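PDB 6JAV: group II chitinase from Ostrinia furnacalis, which probably cleaves chitin chains internally as an endochitinase, the part crystallised here being a family 18 glycoside hydrolase catalytic domain in complex with an inhibitor. Local coordinates for residues Trp18-Ile23 with Leu348-Tyr353; Val79-Gly84 with Val112-Lys117; Tyr233-Gly238 with Ser242-Gly247. All blocks are in the same frame, centred on the assembly; numbering follows the deposited sequence.

Contact 1 of 3, residues Trp18-Ile23 with Leu348-Tyr353; sequences WYRPGI and LDLDDY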
loop_
_atom_site.group_PDB
_atom_site.type_symbol
_atom_site.label_atom_id
_atom_site.label_comp_id
_atom_site.label_asym_id
_atom_site.label_seq_id
_atom_site.Cartn_x
_atom_site.Cartn_y
_atom_site.Cartn_z
ATOM N N TRP A 18 -11.869 -3.724 -11.401
ATOM C CA TRP A 18 -12.865 -3.686 -12.463
ATOM C C TRP A 18 -13.811 -4.872 -12.381
ATOM O O TRP A 18 -14.981 -4.746 -12.759
ATOM C CB TRP A 18 -12.111 -3.734 -13.794
ATOM C CG TRP A 18 -12.908 -3.419 -15.026
ATOM C CD1 TRP A 18 -13.920 -2.518 -15.143
ATOM C CD2 TRP A 18 -12.682 -3.956 -16.332
ATOM N NE1 TRP A 18 -14.380 -2.490 -16.447
ATOM C CE2 TRP A 18 -13.632 -3.362 -17.194
ATOM C CE3 TRP A 18 -11.777 -4.890 -16.857
ATOM C CZ2 TRP A 18 -13.697 -3.662 -18.561
ATOM C CZ3 TRP A 18 -11.841 -5.186 -18.227
ATOM C CH2 TRP A 18 -12.799 -4.577 -19.052
ATOM N N TYR A 19 -13.334 -6.002 -11.876
ATOM C CA TYR A 19 -14.083 -7.262 -11.846
ATOM C C TYR A 19 -14.760 -7.422 -10.495
ATOM O O TYR A 19 -14.461 -8.333 -9.718
ATOM C CB TYR A 19 -13.150 -8.430 -12.082
ATOM C CG TYR A 19 -12.316 -8.344 -13.332
ATOM C CD1 TYR A 19 -12.848 -8.695 -14.564
ATOM C CD2 TYR A 19 -10.997 -7.928 -13.278
ATOM C CE1 TYR A 19 -12.077 -8.659 -15.717
ATOM C CE2 TYR A 19 -10.215 -7.891 -14.421
ATOM C CZ TYR A 19 -10.757 -8.252 -15.638
ATOM O OH TYR A 19 -9.972 -8.200 -16.766
ATOM N N ARG A 20 -15.609 -6.454 -10.203
ATOM C CA ARG A 20 -16.432 -6.475 -9.007
ATOM C C ARG A 20 -17.857 -6.140 -9.406
ATOM O O ARG A 20 -18.090 -5.377 -10.355
ATOM C CB ARG A 20 -15.919 -5.435 -7.995
ATOM C CG ARG A 20 -14.602 -5.838 -7.368
ATOM C CD ARG A 20 -14.110 -4.891 -6.256
ATOM N NE ARG A 20 -12.808 -5.395 -5.802
ATOM C CZ ARG A 20 -11.808 -4.628 -5.360
ATOM N NH1 ARG A 20 -11.938 -3.327 -5.280
ATOM N NH2 ARG A 20 -10.656 -5.192 -5.020
ATOM N N PRO A 21 -18.834 -6.677 -8.674
ATOM C CA PRO A 21 -20.240 -6.480 -9.045
ATOM C C PRO A 21 -20.763 -5.120 -8.620
ATOM O O PRO A 21 -20.272 -4.504 -7.667
ATOM C CB PRO A 21 -20.949 -7.587 -8.257
ATOM C CG PRO A 21 -20.097 -7.776 -7.033
ATOM C CD PRO A 21 -18.666 -7.583 -7.526
ATOM N N GLY A 22 -21.790 -4.661 -9.338
ATOM C CA GLY A 22 -22.556 -3.507 -8.899
ATOM C C GLY A 22 -21.696 -2.309 -8.561
ATOM O O GLY A 22 -20.789 -1.929 -9.315
ATOM N N ILE A 23 -21.968 -1.694 -7.411
ATOM C CA ILE A 23 -21.235 -0.489 -7.046
ATOM C C ILE A 23 -19.774 -0.758 -6.713
ATOM O O ILE A 23 -19.009 0.197 -6.597
ATOM C CB ILE A 23 -21.905 0.255 -5.878
ATOM C CG1 ILE A 23 -21.909 -0.612 -4.636
ATOM C CG2 ILE A 23 -23.275 0.728 -6.273
ATOM C CD1 ILE A 23 -22.035 0.189 -3.386
ATOM N N LEU A 348 -7.338 3.215 -4.157
ATOM C CA LEU A 348 -8.427 4.115 -4.555
ATOM C C LEU A 348 -9.791 3.433 -4.489
ATOM O O LEU A 348 -10.777 4.038 -4.038
ATOM C CB LEU A 348 -8.165 4.595 -5.986
ATOM C CG LEU A 348 -7.122 5.697 -6.104
ATOM C CD1 LEU A 348 -6.576 5.800 -7.548
ATOM C CD2 LEU A 348 -7.692 7.032 -5.632
ATOM N N ASP A 349 -9.860 2.183 -4.938
ATOM C CA ASP A 349 -11.129 1.485 -5.135
ATOM C C ASP A 349 -11.688 0.905 -3.854
ATOM O O ASP A 349 -12.740 0.260 -3.900
ATOM C CB ASP A 349 -10.892 0.326 -6.110
ATOM C CG ASP A 349 -9.702 -0.521 -5.700
ATOM O OD1 ASP A 349 -8.559 -0.177 -6.094
ATOM O OD2 ASP A 349 -9.873 -1.495 -4.945
ATOM N N LEU A 350 -11.044 1.134 -2.709
ATOM C CA LEU A 350 -11.512 0.573 -1.454
ATOM C C LEU A 350 -12.153 1.600 -0.533
ATOM O O LEU A 350 -12.905 1.206 0.367
ATOM C CB LEU A 350 -10.373 -0.159 -0.719
ATOM C CG LEU A 350 -9.699 -1.280 -1.551
ATOM C CD1 LEU A 350 -8.400 -1.762 -0.876
ATOM C CD2 LEU A 350 -10.650 -2.468 -1.769
ATOM N N ASP A 351 -11.850 2.884 -0.706
ATOM C CA ASP A 351 -12.555 3.965 -0.014
ATOM C C ASP A 351 -13.997 4.011 -0.528
ATOM O O ASP A 351 -14.335 3.369 -1.522
ATOM C CB ASP A 351 -11.806 5.275 -0.297
ATOM C CG ASP A 351 -12.198 6.455 0.596
ATOM O OD1 ASP A 351 -12.957 6.322 1.587
ATOM O OD2 ASP A 351 -11.698 7.549 0.257
ATOM N N ASP A 352 -14.860 4.759 0.155
ATOM C CA ASP A 352 -16.273 4.856 -0.247
ATOM C C ASP A 352 -16.435 5.910 -1.350
ATOM O O ASP A 352 -17.018 6.984 -1.167
ATOM C CB ASP A 352 -17.134 5.160 0.973
ATOM C CG ASP A 352 -18.621 5.113 0.664
ATOM O OD1 ASP A 352 -19.007 4.534 -0.382
ATOM O OD2 ASP A 352 -19.407 5.677 1.465
ATOM N N TYR A 353 -15.919 5.568 -2.543
ATOM C CA TYR A 353 -15.938 6.515 -3.667
ATOM C C TYR A 353 -17.345 6.759 -4.208
ATOM O O TYR A 353 -17.556 7.770 -4.888
ATOM C CB TYR A 353 -14.980 6.075 -4.809
ATOM C CG TYR A 353 -15.273 4.683 -5.345
ATOM C CD1 TYR A 353 -14.784 3.574 -4.694
ATOM C CD2 TYR A 353 -16.028 4.495 -6.505
ATOM C CE1 TYR A 353 -15.057 2.303 -5.134
ATOM C CE2 TYR A 353 -16.313 3.198 -6.972
ATOM C CZ TYR A 353 -15.835 2.118 -6.265
ATOM O OH TYR A 353 -16.034 0.800 -6.654
HETATM O O HOH W 1 -14.245 -1.617 -5.328
HETATM O O HOH W 2 -8.191 -3.590 -4.815
#

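Contact 2 of 3, residues Val79-Gly84 with Val112-Lys117; sequences VSLALG and VAFLEK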
loop_
_atom_site.group_PDB
_atom_site.type_symbol
_atom_site.label_atom_id
_atom_site.label_comp_id
_atom_site.label_asym_id
_atom_site.label_seq_id
_atom_site.Cartn_x
_atom_site.Cartn_y
_atom_site.Cartn_z
ATOM N N VAL A 79 2.159 9.527 -13.154
ATOM C CA VAL A 79 1.533 8.202 -13.237
ATOM C C VAL A 79 2.629 7.162 -13.437
ATOM O O VAL A 79 3.317 7.161 -14.470
ATOM C CB VAL A 79 0.496 8.128 -14.367
ATOM C CG1 VAL A 79 -0.143 6.749 -14.378
ATOM C CG2 VAL A 79 -0.570 9.158 -14.148
ATOM N N SER A 80 2.840 6.297 -12.438
ATOM C CA SER A 80 3.854 5.251 -12.507
ATOM C C SER A 80 3.211 3.876 -12.642
ATOM O O SER A 80 2.039 3.673 -12.308
ATOM C CB SER A 80 4.702 5.241 -11.239
ATOM O OG SER A 80 5.461 6.439 -11.145
ATOM N N LEU A 81 3.997 2.930 -13.126
ATOM C CA LEU A 81 3.574 1.546 -13.216
ATOM C C LEU A 81 4.281 0.753 -12.119
ATOM O O LEU A 81 5.509 0.851 -11.984
ATOM C CB LEU A 81 3.961 0.981 -14.588
ATOM C CG LEU A 81 3.639 -0.502 -14.785
ATOM C CD1 LEU A 81 2.139 -0.797 -14.628
ATOM C CD2 LEU A 81 4.135 -0.918 -16.154
ATOM N N ALA A 82 3.518 -0.009 -11.321
ATOM C CA ALA A 82 4.121 -0.847 -10.283
ATOM C C ALA A 82 4.378 -2.249 -10.796
ATOM O O ALA A 82 3.556 -2.839 -11.502
ATOM C CB ALA A 82 3.255 -0.941 -9.026
ATOM N N LEU A 83 5.516 -2.804 -10.406
ATOM C CA LEU A 83 5.890 -4.160 -10.745
ATOM C C LEU A 83 5.871 -5.011 -9.491
ATOM O O LEU A 83 6.542 -4.678 -8.503
ATOM C CB LEU A 83 7.301 -4.155 -11.331
ATOM C CG LEU A 83 7.938 -5.519 -11.563
ATOM C CD1 LEU A 83 7.178 -6.285 -12.659
ATOM C CD2 LEU A 83 9.383 -5.328 -11.981
ATOM N N GLY A 84 5.123 -6.101 -9.536
ATOM C CA GLY A 84 5.159 -7.080 -8.464
ATOM C C GLY A 84 3.827 -7.217 -7.749
ATOM O O GLY A 84 2.829 -7.626 -8.349
ATOM N N VAL A 112 12.513 0.063 -19.250
ATOM C CA VAL A 112 12.406 1.473 -19.606
ATOM C C VAL A 112 11.671 1.644 -20.931
ATOM O O VAL A 112 10.808 2.529 -21.066
ATOM C CB VAL A 112 13.787 2.142 -19.567
ATOM C CG1 VAL A 112 13.641 3.626 -19.852
ATOM C CG2 VAL A 112 14.396 1.924 -18.186
ATOM N N ALA A 113 11.942 0.764 -21.901
ATOM C CA ALA A 113 11.212 0.820 -23.174
ATOM C C ALA A 113 9.719 0.585 -22.965
ATOM O O ALA A 113 8.883 1.234 -23.606
ATOM C CB ALA A 113 11.785 -0.215 -24.145
ATOM N N PHE A 114 9.376 -0.326 -22.053
ATOM C CA PHE A 114 7.978 -0.614 -21.731
ATOM C C PHE A 114 7.292 0.629 -21.175
ATOM O O PHE A 114 6.205 1.010 -21.633
ATOM C CB PHE A 114 7.970 -1.760 -20.711
ATOM C CG PHE A 114 6.624 -2.410 -20.481
ATOM C CD1 PHE A 114 5.691 -1.835 -19.631
ATOM C CD2 PHE A 114 6.320 -3.633 -21.063
ATOM C CE1 PHE A 114 4.457 -2.465 -19.384
ATOM C CE2 PHE A 114 5.091 -4.253 -20.829
ATOM C CZ PHE A 114 4.164 -3.670 -19.975
ATOM N N LEU A 115 7.916 1.283 -20.191
ATOM C CA LEU A 115 7.356 2.508 -19.623
ATOM C C LEU A 115 7.145 3.565 -20.695
ATOM O O LEU A 115 6.093 4.214 -20.741
ATOM C CB LEU A 115 8.292 3.075 -18.560
ATOM C CG LEU A 115 8.541 2.224 -17.329
ATOM C CD1 LEU A 115 9.533 2.929 -16.449
ATOM C CD2 LEU A 115 7.230 1.905 -16.549
ATOM N N GLU A 116 8.145 3.764 -21.562
ATOM C CA GLU A 116 8.031 4.817 -22.577
ATOM C C GLU A 116 6.965 4.482 -23.617
ATOM O O GLU A 116 6.253 5.392 -24.091
ATOM C CB GLU A 116 9.401 5.100 -23.216
ATOM C CG GLU A 116 10.409 5.588 -22.208
ATOM C CD GLU A 116 11.707 6.041 -22.838
ATOM O OE1 GLU A 116 12.258 5.276 -23.652
ATOM O OE2 GLU A 116 12.161 7.159 -22.510
ATOM N N LYS A 117 6.804 3.196 -23.939
ATOM C CA LYS A 117 5.787 2.790 -24.915
ATOM C C LYS A 117 4.397 3.221 -24.468
ATOM O O LYS A 117 3.598 3.711 -25.273
ATOM C CB LYS A 117 5.821 1.280 -25.132
ATOM C CG LYS A 117 4.734 0.765 -26.084
ATOM C CD LYS A 117 4.964 -0.694 -26.391
ATOM C CE LYS A 117 3.917 -1.219 -27.361
ATOM N NZ LYS A 117 4.262 -2.591 -27.830
#

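Contact 3 of 3, residues Tyr233-Gly238 with Ser242-Gly247; sequences YWMEKG and SKIVMG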
loop_
_atom_site.group_PDB
_atom_site.type_symbol
_atom_site.label_atom_id
_atom_site.label_comp_id
_atom_site.label_asym_id
_atom_site.label_seq_id
_atom_site.Cartn_x
_atom_site.Cartn_y
_atom_site.Cartn_z
ATOM N N TYR A 233 12.241 4.051 12.272
ATOM C CA TYR A 233 13.272 3.073 11.962
ATOM C C TYR A 233 13.812 3.262 10.548
ATOM O O TYR A 233 15.028 3.221 10.332
ATOM C CB TYR A 233 12.719 1.668 12.156
ATOM C CG TYR A 233 13.801 0.620 12.240
ATOM C CD1 TYR A 233 14.735 0.660 13.261
ATOM C CD2 TYR A 233 13.893 -0.392 11.315
ATOM C CE1 TYR A 233 15.738 -0.289 13.344
ATOM C CE2 TYR A 233 14.896 -1.363 11.398
ATOM C CZ TYR A 233 15.810 -1.291 12.411
ATOM O OH TYR A 233 16.802 -2.256 12.503
ATOM N N TRP A 234 12.930 3.496 9.558
ATOM C CA TRP A 234 13.428 3.843 8.223
ATOM C C TRP A 234 14.358 5.053 8.273
ATOM O O TRP A 234 15.397 5.072 7.597
ATOM C CB TRP A 234 12.254 4.040 7.230
ATOM C CG TRP A 234 11.802 2.746 6.649
ATOM C CD1 TRP A 234 10.799 1.940 7.094
ATOM C CD2 TRP A 234 12.353 2.104 5.493
ATOM N NE1 TRP A 234 10.705 0.801 6.299
ATOM C CE2 TRP A 234 11.664 0.881 5.319
ATOM C CE3 TRP A 234 13.405 2.429 4.615
ATOM C CZ2 TRP A 234 11.983 -0.024 4.295
ATOM C CZ3 TRP A 234 13.706 1.545 3.578
ATOM C CH2 TRP A 234 12.990 0.325 3.428
ATOM N N MET A 235 14.016 6.062 9.077
ATOM C CA MET A 235 14.885 7.235 9.193
ATOM C C MET A 235 16.194 6.892 9.907
ATOM O O MET A 235 17.269 7.328 9.468
ATOM C CB MET A 235 14.139 8.384 9.864
ATOM C CG MET A 235 13.012 8.901 8.952
ATOM S SD MET A 235 12.355 10.510 9.431
ATOM C CE MET A 235 11.560 10.014 10.921
ATOM N N GLU A 236 16.120 6.097 10.977
ATOM C CA GLU A 236 17.339 5.701 11.695
ATOM C C GLU A 236 18.283 4.928 10.779
ATOM O O GLU A 236 19.515 5.071 10.867
ATOM C CB GLU A 236 16.942 4.856 12.908
ATOM C CG GLU A 236 18.102 4.268 13.709
ATOM C CD GLU A 236 17.637 3.259 14.770
ATOM O OE1 GLU A 236 16.514 3.403 15.308
ATOM O OE2 GLU A 236 18.397 2.311 15.058
ATOM N N LYS A 237 17.720 4.130 9.865
ATOM C CA LYS A 237 18.524 3.345 8.934
ATOM C C LYS A 237 19.122 4.172 7.804
ATOM O O LYS A 237 19.887 3.619 6.998
ATOM C CB LYS A 237 17.686 2.184 8.361
ATOM C CG LYS A 237 17.296 1.144 9.405
ATOM C CD LYS A 237 18.413 0.161 9.641
ATOM C CE LYS A 237 18.140 -1.122 8.914
ATOM N NZ LYS A 237 19.275 -2.109 9.031
ATOM N N GLY A 238 18.777 5.458 7.693
ATOM C CA GLY A 238 19.390 6.345 6.715
ATOM C C GLY A 238 18.439 7.004 5.730
ATOM O O GLY A 238 18.893 7.626 4.760
ATOM N N SER A 242 12.072 13.511 3.707
ATOM C CA SER A 242 11.446 13.928 2.459
ATOM C C SER A 242 11.220 12.774 1.496
ATOM O O SER A 242 10.381 12.909 0.597
ATOM C CB SER A 242 12.292 14.989 1.768
ATOM O OG SER A 242 13.426 14.405 1.163
ATOM N N LYS A 243 11.927 11.661 1.664
ATOM C CA LYS A 243 11.776 10.515 0.775
ATOM C C LYS A 243 10.666 9.576 1.222
ATOM O O LYS A 243 10.261 8.706 0.446
ATOM C CB LYS A 243 13.093 9.720 0.682
ATOM C CG LYS A 243 14.277 10.468 0.062
ATOM C CD LYS A 243 14.046 10.642 -1.414
ATOM C CE LYS A 243 15.229 11.287 -2.152
ATOM N NZ LYS A 243 16.220 10.301 -2.622
ATOM N N ILE A 244 10.147 9.726 2.437
ATOM C CA ILE A 244 9.157 8.794 2.975
ATOM C C ILE A 244 7.746 9.276 2.674
ATOM O O ILE A 244 7.379 10.426 2.963
ATOM C CB ILE A 244 9.348 8.618 4.485
ATOM C CG1 ILE A 244 10.705 7.967 4.753
ATOM C CG2 ILE A 244 8.209 7.777 5.093
ATOM C CD1 ILE A 244 11.061 8.000 6.199
ATOM N N VAL A 245 6.922 8.383 2.135
ATOM C CA VAL A 245 5.474 8.589 2.152
ATOM C C VAL A 245 4.872 7.456 2.977
ATOM O O VAL A 245 5.224 6.278 2.791
ATOM C CB VAL A 245 4.843 8.707 0.741
ATOM C CG1 VAL A 245 5.462 9.897 -0.005
ATOM C CG2 VAL A 245 5.001 7.468 -0.076
ATOM N N MET A 246 3.993 7.814 3.910
ATOM C CA MET A 246 3.438 6.866 4.868
ATOM C C MET A 246 2.142 6.257 4.346
ATOM O O MET A 246 1.168 6.981 4.096
ATOM C CB MET A 246 3.172 7.550 6.202
ATOM C CG MET A 246 2.671 6.541 7.229
ATOM S SD MET A 246 2.671 7.308 8.868
ATOM C CE MET A 246 1.045 7.959 8.809
ATOM N N GLY A 247 2.110 4.931 4.273
ATOM C CA GLY A 247 0.909 4.247 3.797
ATOM C C GLY A 247 -0.231 4.274 4.806
ATOM O O GLY A 247 -0.040 4.133 6.020
#

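Contact 1 of 3, residues Trp18-Ile23 with Leu348-Tyr353
Asp349 OD2 is gripped twice at the join between these loops: Arg20 NH1 donates to it directly at 2.8 Å, and a water that accepts from Arg20 NH2 donates to it as well. The direct bond is a salt bridge and fairly straight, with an N-H...O angle of 159°. OD2 lies at the guanidinium edge, close to its plane, yet is met on its anti side and 34° out of the carboxylate plane. Arg20 spans the gap because its chain is extended from CG to NE. The other carboxylate oxygen, Asp349 OD1, is held by Thr14 OG1, so both oxygens are engaged. A second water accepts from Arg20 NH1 and donates to Asp349 O and, at 3.3 Å, to Tyr353 OH. Farther out, Tyr353 OH comes within 3.0 Å of Ile23 O, although its own strong partner is Lys25 O. Leu350 CD2 lies 3.8 Å from Arg20 NH1 and lends an apolar neighbour to the ion pair. Since Arg20 also touches the bound piperidine-thienopyridine inhibitor, Asp349 acts as a second-shell residue: charge pairing and two water bridges would help to fix the rotation of a guanidinium in the ligand pocket.

Contact 2 of 3, residues Val79-Gly84 with Val112-Lys117
Leu81, reaching out from strand 78-84, meets Phe114 and Leu115 of helix 101-118 through carbon alone, and no hydrogen bond crosses between the segments. One kind of contact sets a methyl against a ring. Leu81 CD2 lies 3.6 Å from Phe114 CE1 and somewhat farther from CD1, an oblique approach to the CD1-CE1 bond, while the two side chains run roughly perpendicular. In Leu81, chi1 near 177° swings CG toward the helix and chi2 near 60° then sets CD2 against the ring; Tyr66 of helix 65-70 touches both partners. The second kind is aliphatic: Leu115 CD2 comes to 3.9 Å from Leu81 CB, nearer the root of the same side chain. Phe120 in the following loop touches both leucines and so extends the apolar layer. Polar bonding runs along the secondary structures instead, with Leu81 joined through its backbone to Gly122 and Asp124 of the next parallel strand, and Glu116 N bonded to Val112 O within the helix. Strand 78-84, helix 101-118 and the parallel neighbour 122-126 form a beta-alpha-beta unit of the TIM barrel, the fold of family 18 chitinases, and Leu81 packs between its strand and helix.

Contact 3 of 3, residues Tyr233-Gly238 with Ser242-Gly247
Ile244 CD1 and Met235 CG approach to 3.5 Å, closer than carbons usually sit, and this pair forms the tight part of the contact between helix 227-236 and the start of strand 244-257. The two side chains cross at about a right angle, and the touch falls on the methionine CG, one carbon out from CB. The side chain of Ile244 sets out toward the helix, and with CG1 anti to its carbonyl carbon (chi1 -64°) the terminal methyl group is delivered against CG. A looser touch follows on the neighbouring helix residue, where the same CD1 lies 4.3 Å from Trp234 CB. The indole itself leads away from the strand: its NE1 donates to Ser171 O and its ring meets Tyr181. Val195 of the adjacent strand 192-195 touches both Trp234 and Ile244, closing the buried side.

The outer side is different in character. Met235 is partly exposed; chi2 near trans (-165°) carries SD onward from CG, and the bend at chi3 turns only the terminal CE. A sugar bound at Asn228 lies about 8 Å from this side chain. Exposed Gly238 is the first residue to leave helical backbone angles, and its positive phi belongs to a Schellman motif; Gly238 N to Met235 O, at 3.0 Å, is one of the two bonds back into the last turn. Lys237 turns its polar end to Asp178, while its CG rests 4.0 Å over one face of the Tyr233 ring. Ser242, where the chain returns towards the strand, is likewise exposed. No hydrogen bond passes between the segments; the join between side chains, centred on one isoleucine methyl group, probably rests on shape and exclusion of water, and polar bonds are left to the helix end and to residues around it.

All three contacts belong to one family 18 domain with a TIM-barrel fold, yet none touches another. Contact 1 joins the loop after strand 8-14 to the loop after strand 342-346, so it closes a span of the chain within which contacts 2 and 3 follow in series. The centre of contact 2 lies 24 Å from that of contact 1 and equally far from that of contact 3; contacts 1 and 3 are 30 Å apart, on opposite sides of the chain's centre. Contacts 2 and 3 each set a helix against a strand of the barrel's sheet, whereas contact 1 sits among loops at the inhibitor pocket. Among these three, the two packing contacts lie away from the inhibitor-binding loops.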